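Local coordinates for protein beta-1,3-xylanase (Alcaligenes sp., PDB 2COV) that binds beta-1,3-xylan as the family 31 carbohydrate-binding module of a beta-1,3-xylanase, probably keeping the enzyme close to its substrate, at residues Q10-N14 and V25-K30; V39-C45 and D66-K72; A61-Q65 and T89-Q93. All blocks are in the same frame, centred on the assembly; numbering follows the deposited sequence.

In the fold
All three contacts belong to one compact all-beta module whose strands are antiparallel. Interaction 1 lies in the hairpin of strands 13-19 and 22-28. Interaction 2 pairs strand 37-41 with strand 66-75; its centre is about 13 Å from that of interaction 1, and the two meet in the interior, where His27 touches Phe71 and Val25 touches Val39. Interaction 3 joins the loops that follow strands 54-60 and 80-89, its centre about 14 Å from that of interaction 2 and 17 Å from that of interaction 1. Along the chain interaction 1 closes first; interactions 2 and 3 then interleave: strand 66-75 starts at the turn of 61-65, and Asp66 OD2 with Thr89 OG1 and Tyr67 OH with Val62 N join the two.

Interaction 1: residues Q10-N14 and V25-K30; sequences QDDFN and VYHVDK
The two segments form the open end of the antiparallel beta hairpin made by strands 13-19 and 22-28. Asn14 and Tyr26 are a hydrogen-bonded pair, CA-CA 5.6 Å, with Asn14 N to Tyr26 O at 3.0 Å and Tyr26 N to Asn14 O at 2.9 Å. Phe13 and His27 follow as a non-hydrogen-bonded pair, CA-CA 4.4 Å. Beyond them Val28 N donates to Asp12 O at 2.9 Å, although Asp12 has already left extended geometry (phi/psi -65/-25).

Phe13 and His27, both t at chi1, project from the same face. Their rings are near parallel, planes at 28°, but slid so far that they barely overlap, with centroids 5.3 Å apart; the closest approach of the two side chains is Phe13 CB to His27 CD2, 3.5 Å. His27 ND1 is held by Val28 O at 2.8 Å. This face turns inward, where Phe13 and His27 meet Phe71 and Leu84 of other strands. On the face of Asn14, Tyr26 takes chi1 p, laying its ring under Asn14 O and bringing Tyr26 OH to 3.5 Å from Asn14 CB. One water lies 2.7 Å from both Tyr26 OH and Asp11 O. Asp12, chi1 m, faces Lys30, whose first three chi angles are all m; the curled chain closes a salt bridge from Lys30 NZ to Asp12 OD2 at 2.9 Å.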
loop_
_atom_site.group_PDB
_atom_site.type_symbol
_atom_site.label_atom_id
_atom_site.label_comp_id
_atom_site.label_asym_id
_atom_site.label_seq_id
_atom_site.Cartn_x
_atom_site.Cartn_y
_atom_site.Cartn_z
ATOM N N GLN A 10 -20.481 15.556 -14.202
ATOM C CA GLN A 10 -20.806 16.145 -12.923
ATOM C C GLN A 10 -19.781 15.928 -11.810
ATOM O O GLN A 10 -19.583 16.775 -10.916
ATOM C CB GLN A 10 -22.188 15.622 -12.497
ATOM C CG GLN A 10 -23.281 16.292 -13.341
ATOM C CD GLN A 10 -24.649 15.788 -13.151
ATOM O OE1 GLN A 10 -24.936 14.914 -12.311
ATOM N NE2 GLN A 10 -25.536 16.276 -14.033
ATOM N N ASP A 11 -19.215 14.756 -11.782
ATOM C CA ASP A 11 -18.370 14.369 -10.685
ATOM C C ASP A 11 -17.091 15.170 -10.661
ATOM O O ASP A 11 -16.525 15.508 -11.678
ATOM C CB ASP A 11 -18.006 12.866 -10.798
ATOM C CG ASP A 11 -19.136 11.902 -10.389
ATOM O OD1 ASP A 11 -18.862 10.711 -10.518
ATOM O OD2 ASP A 11 -20.254 12.294 -9.961
ATOM N N ASP A 12 -16.717 15.491 -9.449
ATOM C CA ASP A 12 -15.475 16.222 -9.190
ATOM C C ASP A 12 -14.213 15.467 -9.559
ATOM O O ASP A 12 -13.213 16.108 -9.837
ATOM C CB ASP A 12 -15.432 16.563 -7.716
ATOM C CG ASP A 12 -16.390 17.679 -7.304
ATOM O OD1 ASP A 12 -16.714 18.551 -8.132
ATOM O OD2 ASP A 12 -16.688 17.673 -6.102
ATOM N N PHE A 13 -14.248 14.156 -9.580
ATOM C CA PHE A 13 -13.144 13.286 -9.943
ATOM C C PHE A 13 -13.470 12.730 -11.310
ATOM O O PHE A 13 -14.427 11.961 -11.443
ATOM C CB PHE A 13 -13.055 12.166 -8.899
ATOM C CG PHE A 13 -11.831 11.298 -8.996
ATOM C CD1 PHE A 13 -11.788 10.113 -8.270
ATOM C CD2 PHE A 13 -10.737 11.587 -9.810
ATOM C CE1 PHE A 13 -10.727 9.273 -8.300
ATOM C CE2 PHE A 13 -9.638 10.761 -9.834
ATOM C CZ PHE A 13 -9.646 9.607 -9.085
ATOM N N ASN A 14 -12.780 13.168 -12.353
ATOM C CA ASN A 14 -13.251 12.845 -13.690
ATOM C C ASN A 14 -12.109 12.993 -14.704
ATOM O O ASN A 14 -10.941 13.089 -14.363
ATOM C CB ASN A 14 -14.448 13.769 -13.967
ATOM C CG ASN A 14 -15.570 13.166 -14.712
ATOM O OD1 ASN A 14 -16.748 13.600 -14.412
ATOM N ND2 ASN A 14 -15.338 12.271 -15.562
ATOM N N VAL A 25 -6.811 13.670 -16.720
ATOM C CA VAL A 25 -7.434 13.211 -15.465
ATOM C C VAL A 25 -7.421 14.375 -14.523
ATOM O O VAL A 25 -6.440 15.114 -14.441
ATOM C CB VAL A 25 -6.680 12.013 -14.883
ATOM C CG1 VAL A 25 -7.272 11.575 -13.569
ATOM C CG2 VAL A 25 -6.623 10.847 -15.903
ATOM N N TYR A 26 -8.504 14.629 -13.827
ATOM C CA TYR A 26 -8.548 15.746 -12.897
ATOM C C TYR A 26 -9.421 15.468 -11.689
ATOM O O TYR A 26 -10.267 14.608 -11.651
ATOM C CB TYR A 26 -9.037 17.004 -13.599
ATOM C CG TYR A 26 -10.499 16.966 -14.050
ATOM C CD1 TYR A 26 -11.522 17.317 -13.193
ATOM C CD2 TYR A 26 -10.851 16.629 -15.364
ATOM C CE1 TYR A 26 -12.850 17.298 -13.601
ATOM C CE2 TYR A 26 -12.156 16.625 -15.755
ATOM C CZ TYR A 26 -13.161 16.937 -14.899
ATOM O OH TYR A 26 -14.488 16.948 -15.338
ATOM N N HIS A 27 -9.137 16.249 -10.637
ATOM C CA HIS A 27 -9.970 16.324 -9.476
ATOM C C HIS A 27 -10.186 17.812 -9.133
ATOM O O HIS A 27 -9.236 18.544 -8.889
ATOM C CB HIS A 27 -9.418 15.616 -8.245
ATOM C CG HIS A 27 -10.483 15.231 -7.251
ATOM N ND1 HIS A 27 -11.336 16.158 -6.678
ATOM C CD2 HIS A 27 -10.933 14.007 -6.856
ATOM C CE1 HIS A 27 -12.226 15.506 -5.924
ATOM N NE2 HIS A 27 -12.004 14.191 -6.005
ATOM N N VAL A 28 -11.435 18.241 -9.102
ATOM C CA VAL A 28 -11.792 19.576 -8.657
ATOM C C VAL A 28 -11.286 19.795 -7.222
ATOM O O VAL A 28 -11.312 18.914 -6.378
ATOM C CB VAL A 28 -13.327 19.775 -8.739
ATOM C CG1 VAL A 28 -13.770 21.122 -8.160
ATOM C CG2 VAL A 28 -13.735 19.708 -10.194
ATOM N N ASP A 29 -10.796 21.006 -6.951
ATOM C CA ASP A 29 -10.307 21.355 -5.586
ATOM C C ASP A 29 -11.422 21.241 -4.565
ATOM O O ASP A 29 -12.435 21.927 -4.700
ATOM C CB ASP A 29 -9.778 22.790 -5.660
ATOM C CG ASP A 29 -9.128 23.229 -4.399
ATOM O OD1 ASP A 29 -8.858 22.374 -3.529
ATOM O OD2 ASP A 29 -8.840 24.437 -4.336
ATOM N N LYS A 30 -11.229 20.468 -3.513
ATOM C CA LYS A 30 -12.186 20.328 -2.386
ATOM C C LYS A 30 -11.610 20.883 -1.094
ATOM O O LYS A 30 -12.160 20.671 -0.009
ATOM C CB LYS A 30 -12.540 18.869 -2.171
ATOM C CG LYS A 30 -13.161 18.174 -3.372
ATOM C CD LYS A 30 -14.240 18.955 -4.001
ATOM C CE LYS A 30 -15.386 19.181 -3.099
ATOM N NZ LYS A 30 -16.639 19.508 -3.870
HETATM O O HOH W 1 -16.380 17.443 -13.525
#

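Interaction 2: residues V39-C45 and D66-K72; sequences VCLNDYC and DYKLTFK
Strand 39-41 runs antiparallel to strand 66-72, the axes 4.8 Å apart at 164°. Val39 opens the register opposite Phe71 as a non-hydrogen-bonded pair, its CG2 4.0 Å from Phe71 CD1 at the ring edge. Cys40 and Thr70 are the hydrogen-bonded pair: Cys40 N to Thr70 O 2.9 Å, Thr70 N to Cys40 O 3.0 Å. Leu41, t/p, sits opposite Leu69 and sets CD1 3.6 Å from Tyr67 CB and 3.7 Å from Leu69 CD2.

Asn42 and Asp43, both with positive phi, are the corners of a type I' turn from Leu41 to Tyr44. Asn42 N gives to Lys68 O (2.8 Å), and its m side chain replaces a backbone acceptor, OD1 taking Lys68 N at 2.9 Å. Asp43 OD2 meets NZ of the fully extended Lys68 in a 2.8 Å salt bridge; a water links this OD2 to Thr70 OG1, itself bonded to Asp85. Cys45 closes the tight hairpin through its disulfide to Cys40, SG-SG 2.1 Å, against Lys72 CE.

Strand 66-75 lies between strands 37-41 and 80-89, while Val39, Leu41 and Leu69 pack inward on Val25 of strand 22-28.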
loop_
_atom_site.group_PDB
_atom_site.type_symbol
_atom_site.label_atom_id
_atom_site.label_comp_id
_atom_site.label_asym_id
_atom_site.label_seq_id
_atom_site.Cartn_x
_atom_site.Cartn_y
_atom_site.Cartn_z
ATOM N N VAL A 39 -1.762 12.861 -9.733
ATOM C CA VAL A 39 -2.803 12.337 -10.579
ATOM C C VAL A 39 -2.211 11.121 -11.276
ATOM O O VAL A 39 -1.116 11.180 -11.774
ATOM C CB VAL A 39 -3.199 13.433 -11.584
ATOM C CG1 VAL A 39 -4.251 12.922 -12.447
ATOM C CG2 VAL A 39 -3.647 14.722 -10.862
ATOM N N CYS A 40 -2.986 10.040 -11.360
ATOM C CA CYS A 40 -2.460 8.781 -11.913
ATOM C C CYS A 40 -3.468 8.128 -12.834
ATOM O O CYS A 40 -4.699 8.232 -12.650
ATOM C CB CYS A 40 -2.139 7.754 -10.818
ATOM S SG CYS A 40 -1.444 8.434 -9.303
ATOM N N LEU A 41 -2.908 7.408 -13.800
ATOM C CA LEU A 41 -3.700 6.566 -14.712
ATOM C C LEU A 41 -3.065 5.184 -14.643
ATOM O O LEU A 41 -1.879 5.020 -14.949
ATOM C CB LEU A 41 -3.577 7.101 -16.162
ATOM C CG LEU A 41 -4.511 6.472 -17.149
ATOM C CD1 LEU A 41 -5.899 6.982 -16.949
ATOM C CD2 LEU A 41 -4.064 6.712 -18.628
ATOM N N ASN A 42 -3.847 4.201 -14.241
ATOM C CA ASN A 42 -3.327 2.874 -14.052
ATOM C C ASN A 42 -2.065 2.831 -13.201
ATOM O O ASN A 42 -1.108 2.039 -13.438
ATOM C CB ASN A 42 -3.076 2.120 -15.385
ATOM C CG ASN A 42 -4.322 1.676 -16.080
ATOM O OD1 ASN A 42 -5.446 1.790 -15.538
ATOM N ND2 ASN A 42 -4.183 1.183 -17.291
ATOM N N ASP A 43 -2.060 3.633 -12.133
ATOM C CA ASP A 43 -0.971 3.668 -11.166
ATOM C C ASP A 43 0.353 4.232 -11.694
ATOM O O ASP A 43 1.396 4.097 -11.067
ATOM C CB ASP A 43 -0.703 2.285 -10.468
ATOM C CG ASP A 43 -1.962 1.575 -10.094
ATOM O OD1 ASP A 43 -2.284 0.475 -10.671
ATOM O OD2 ASP A 43 -2.689 2.137 -9.243
ATOM N N TYR A 44 0.305 4.884 -12.860
ATOM C CA TYR A 44 1.410 5.721 -13.372
ATOM C C TYR A 44 1.067 7.142 -12.921
ATOM O O TYR A 44 0.044 7.655 -13.344
ATOM C CB TYR A 44 1.483 5.607 -14.883
ATOM C CG TYR A 44 2.522 6.503 -15.477
ATOM C CD1 TYR A 44 3.819 6.083 -15.595
ATOM C CD2 TYR A 44 2.193 7.758 -15.937
ATOM C CE1 TYR A 44 4.766 6.932 -16.150
ATOM C CE2 TYR A 44 3.186 8.585 -16.491
ATOM C CZ TYR A 44 4.453 8.177 -16.552
ATOM O OH TYR A 44 5.426 8.994 -17.117
ATOM N N CYS A 45 1.874 7.650 -12.008
ATOM C CA CYS A 45 1.528 8.893 -11.279
ATOM C C CYS A 45 2.433 10.032 -11.625
ATOM O O CYS A 45 3.641 9.867 -11.716
ATOM C CB CYS A 45 1.636 8.645 -9.781
ATOM S SG CYS A 45 0.418 7.383 -9.149
ATOM N N ASP A 66 -10.376 0.629 -20.583
ATOM C CA ASP A 66 -10.744 0.893 -19.196
ATOM C C ASP A 66 -9.490 1.220 -18.413
ATOM O O ASP A 66 -8.465 0.573 -18.589
ATOM C CB ASP A 66 -11.369 -0.330 -18.541
ATOM C CG ASP A 66 -12.580 -0.791 -19.244
ATOM O OD1 ASP A 66 -12.836 -2.053 -19.202
ATOM O OD2 ASP A 66 -13.279 0.075 -19.809
ATOM N N TYR A 67 -9.568 2.197 -17.509
ATOM C CA TYR A 67 -8.448 2.679 -16.740
ATOM C C TYR A 67 -8.866 2.898 -15.290
ATOM O O TYR A 67 -9.990 3.317 -15.016
ATOM C CB TYR A 67 -7.992 4.048 -17.306
ATOM C CG TYR A 67 -7.389 3.935 -18.690
ATOM C CD1 TYR A 67 -8.163 4.178 -19.825
ATOM C CD2 TYR A 67 -6.081 3.527 -18.860
ATOM C CE1 TYR A 67 -7.647 4.026 -21.095
ATOM C CE2 TYR A 67 -5.536 3.383 -20.156
ATOM C CZ TYR A 67 -6.358 3.605 -21.259
ATOM O OH TYR A 67 -5.875 3.451 -22.511
ATOM N N LYS A 68 -7.896 2.748 -14.410
ATOM C CA LYS A 68 -8.059 3.189 -13.014
ATOM C C LYS A 68 -7.525 4.617 -12.905
ATOM O O LYS A 68 -6.336 4.889 -13.229
ATOM C CB LYS A 68 -7.293 2.293 -12.101
ATOM C CG LYS A 68 -7.327 2.683 -10.619
ATOM C CD LYS A 68 -6.268 1.814 -9.839
ATOM C CE LYS A 68 -6.086 2.145 -8.407
ATOM N NZ LYS A 68 -4.975 1.225 -7.919
ATOM N N LEU A 69 -8.378 5.519 -12.456
ATOM C CA LEU A 69 -7.898 6.875 -12.093
ATOM C C LEU A 69 -7.539 6.897 -10.641
ATOM O O LEU A 69 -8.276 6.336 -9.808
ATOM C CB LEU A 69 -9.036 7.891 -12.332
ATOM C CG LEU A 69 -9.764 7.884 -13.687
ATOM C CD1 LEU A 69 -10.732 9.080 -13.777
ATOM C CD2 LEU A 69 -8.762 7.848 -14.827
ATOM N N THR A 70 -6.491 7.620 -10.280
ATOM C CA THR A 70 -6.198 7.852 -8.859
ATOM C C THR A 70 -5.801 9.308 -8.681
ATOM O O THR A 70 -5.144 9.918 -9.502
ATOM C CB THR A 70 -4.995 7.009 -8.387
ATOM O OG1 THR A 70 -5.272 5.621 -8.640
ATOM C CG2 THR A 70 -4.643 7.169 -6.930
ATOM N N PHE A 71 -6.284 9.836 -7.546
ATOM C CA PHE A 71 -5.870 11.152 -7.094
ATOM C C PHE A 71 -5.392 11.008 -5.678
ATOM O O PHE A 71 -6.084 10.431 -4.820
ATOM C CB PHE A 71 -7.024 12.149 -7.120
ATOM C CG PHE A 71 -6.642 13.551 -6.721
ATOM C CD1 PHE A 71 -5.654 14.218 -7.407
ATOM C CD2 PHE A 71 -7.191 14.210 -5.665
ATOM C CE1 PHE A 71 -5.219 15.484 -7.048
ATOM C CE2 PHE A 71 -6.821 15.493 -5.306
ATOM C CZ PHE A 71 -5.840 16.101 -5.976
ATOM N N LYS A 72 -4.162 11.442 -5.457
ATOM C CA LYS A 72 -3.530 11.447 -4.150
ATOM C C LYS A 72 -3.215 12.869 -3.741
ATOM O O LYS A 72 -2.670 13.616 -4.523
ATOM C CB LYS A 72 -2.206 10.655 -4.149
ATOM C CG LYS A 72 -2.198 9.362 -4.863
ATOM C CD LYS A 72 -0.916 8.605 -4.695
ATOM C CE LYS A 72 -0.892 7.302 -5.465
ATOM N NZ LYS A 72 0.388 6.574 -5.317
HETATM O O HOH W 2 -6.027 -0.211 -19.016
HETATM O O HOH W 3 -4.374 5.024 -11.205
HETATM O O HOH W 4 -2.557 4.458 -8.042
#

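Interaction 3: residues A61-Q65 and T89-Q93; sequences AVLGQ and TFTTQ
Neither segment is a regular strand through most of its length; they meet as two loops at an end of the module. Val62 to Gln65 make a type II beta turn, with Leu63 at phi/psi -53/133 and Gly64 at 88/-7, the positive phi that glycine readily adopts, closed by Gln65 N to Val62 O at 3.1 Å. The chain leaving strand 80-89 runs past extended through Thr89 and Phe90, and two backbone bonds tie it to the turn: Gly64 N to Phe90 O, 2.8 Å, and Phe90 N to Gln65 O, 2.9 Å. Thr89 CA also lies 3.5 Å from Gln65 O.

Phe90, chi1 t, is the main side chain of the contact. Leu63, m/t, lies over one face of its ring, CD2 standing 3.9 Å from the centroid and 12° off the normal in a CH-pi contact. Ala61 CB comes to 3.6 Å from Phe90 CD2, and the ring edge meets Val62 C. Leu63 CD2 also reaches Thr92 CG2 at 4.0 Å. Elsewhere the Phe90 side chain packs on Phe15, Tyr17, Ile23 and Tyr67.

None of these ten residues is charged, so the contact rests on two peptide hydrogen bonds and on apolar packing round Phe90.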
loop_
_atom_site.group_PDB
_atom_site.type_symbol
_atom_site.label_atom_id
_atom_site.label_comp_id
_atom_site.label_asym_id
_atom_site.label_seq_id
_atom_site.Cartn_x
_atom_site.Cartn_y
_atom_site.Cartn_z
ATOM N N ALA A 61 -3.495 7.458 -23.717
ATOM C CA ALA A 61 -4.609 6.525 -23.521
ATOM C C ALA A 61 -5.152 6.074 -24.858
ATOM O O ALA A 61 -4.835 6.634 -25.912
ATOM C CB ALA A 61 -5.718 7.161 -22.693
ATOM N N VAL A 62 -6.046 5.098 -24.816
ATOM C CA VAL A 62 -6.665 4.533 -26.032
ATOM C C VAL A 62 -8.168 4.557 -25.831
ATOM O O VAL A 62 -8.666 4.031 -24.851
ATOM C CB VAL A 62 -6.189 3.112 -26.265
ATOM C CG1 VAL A 62 -6.943 2.459 -27.435
ATOM C CG2 VAL A 62 -4.727 3.115 -26.503
ATOM N N LEU A 63 -8.890 5.191 -26.726
ATOM C CA LEU A 63 -10.338 5.236 -26.655
ATOM C C LEU A 63 -10.942 3.840 -26.534
ATOM O O LEU A 63 -10.561 2.939 -27.289
ATOM C CB LEU A 63 -10.942 5.955 -27.858
ATOM C CG LEU A 63 -10.838 7.457 -27.852
ATOM C CD1 LEU A 63 -11.109 7.946 -29.287
ATOM C CD2 LEU A 63 -11.793 8.034 -26.823
ATOM N N GLY A 64 -11.898 3.683 -25.588
ATOM C CA GLY A 64 -12.586 2.429 -25.357
ATOM C C GLY A 64 -11.922 1.515 -24.396
ATOM O O GLY A 64 -12.532 0.498 -24.048
ATOM N N GLN A 65 -10.711 1.831 -23.944
ATOM C CA GLN A 65 -10.055 1.052 -22.925
ATOM C C GLN A 65 -10.438 1.559 -21.527
ATOM O O GLN A 65 -10.921 2.670 -21.375
ATOM C CB GLN A 65 -8.534 1.062 -23.112
ATOM C CG GLN A 65 -8.140 0.326 -24.378
ATOM C CD GLN A 65 -8.410 -1.141 -24.349
ATOM O OE1 GLN A 65 -9.165 -1.689 -25.217
ATOM N NE2 GLN A 65 -7.755 -1.823 -23.453
ATOM N N THR A 89 -14.051 4.166 -18.335
ATOM C CA THR A 89 -13.766 3.876 -19.746
ATOM C C THR A 89 -13.465 5.166 -20.495
ATOM O O THR A 89 -14.203 6.120 -20.360
ATOM C CB THR A 89 -14.954 3.144 -20.363
ATOM O OG1 THR A 89 -15.198 1.919 -19.653
ATOM C CG2 THR A 89 -14.714 2.838 -21.868
ATOM N N PHE A 90 -12.378 5.190 -21.223
ATOM C CA PHE A 90 -11.995 6.399 -21.918
ATOM C C PHE A 90 -12.861 6.645 -23.149
ATOM O O PHE A 90 -12.943 5.772 -24.026
ATOM C CB PHE A 90 -10.524 6.345 -22.301
ATOM C CG PHE A 90 -9.998 7.548 -23.030
ATOM C CD1 PHE A 90 -10.415 8.793 -22.717
ATOM C CD2 PHE A 90 -9.075 7.387 -24.034
ATOM C CE1 PHE A 90 -9.925 9.893 -23.375
ATOM C CE2 PHE A 90 -8.557 8.463 -24.689
ATOM C CZ PHE A 90 -8.994 9.721 -24.382
ATOM N N THR A 91 -13.583 7.756 -23.133
ATOM C CA THR A 91 -14.488 8.167 -24.190
ATOM C C THR A 91 -14.162 9.607 -24.583
ATOM O O THR A 91 -13.301 10.226 -23.990
ATOM C CB THR A 91 -15.955 8.209 -23.682
ATOM O OG1 THR A 91 -16.064 9.210 -22.625
ATOM C CG2 THR A 91 -16.396 6.861 -23.055
ATOM N N THR A 92 -14.949 10.130 -25.539
ATOM C CA THR A 92 -14.750 11.457 -26.059
ATOM C C THR A 92 -15.402 12.578 -25.218
ATOM O O THR A 92 -15.418 13.724 -25.661
ATOM C CB THR A 92 -15.213 11.555 -27.500
ATOM O OG1 THR A 92 -16.589 11.176 -27.470
ATOM C CG2 THR A 92 -14.357 10.653 -28.387
ATOM N N GLN A 93 -15.817 12.304 -23.952
ATOM C CA GLN A 93 -16.438 13.388 -23.161
ATOM C C GLN A 93 -15.459 14.514 -22.864
ATOM O O GLN A 93 -14.313 14.244 -22.612
ATOM C CB GLN A 93 -16.963 12.849 -21.827
ATOM C CG GLN A 93 -15.907 12.362 -20.853
ATOM C CD GLN A 93 -16.487 11.922 -19.497
ATOM O OE1 GLN A 93 -17.503 11.214 -19.443
ATOM N NE2 GLN A 93 -15.846 12.308 -18.432
#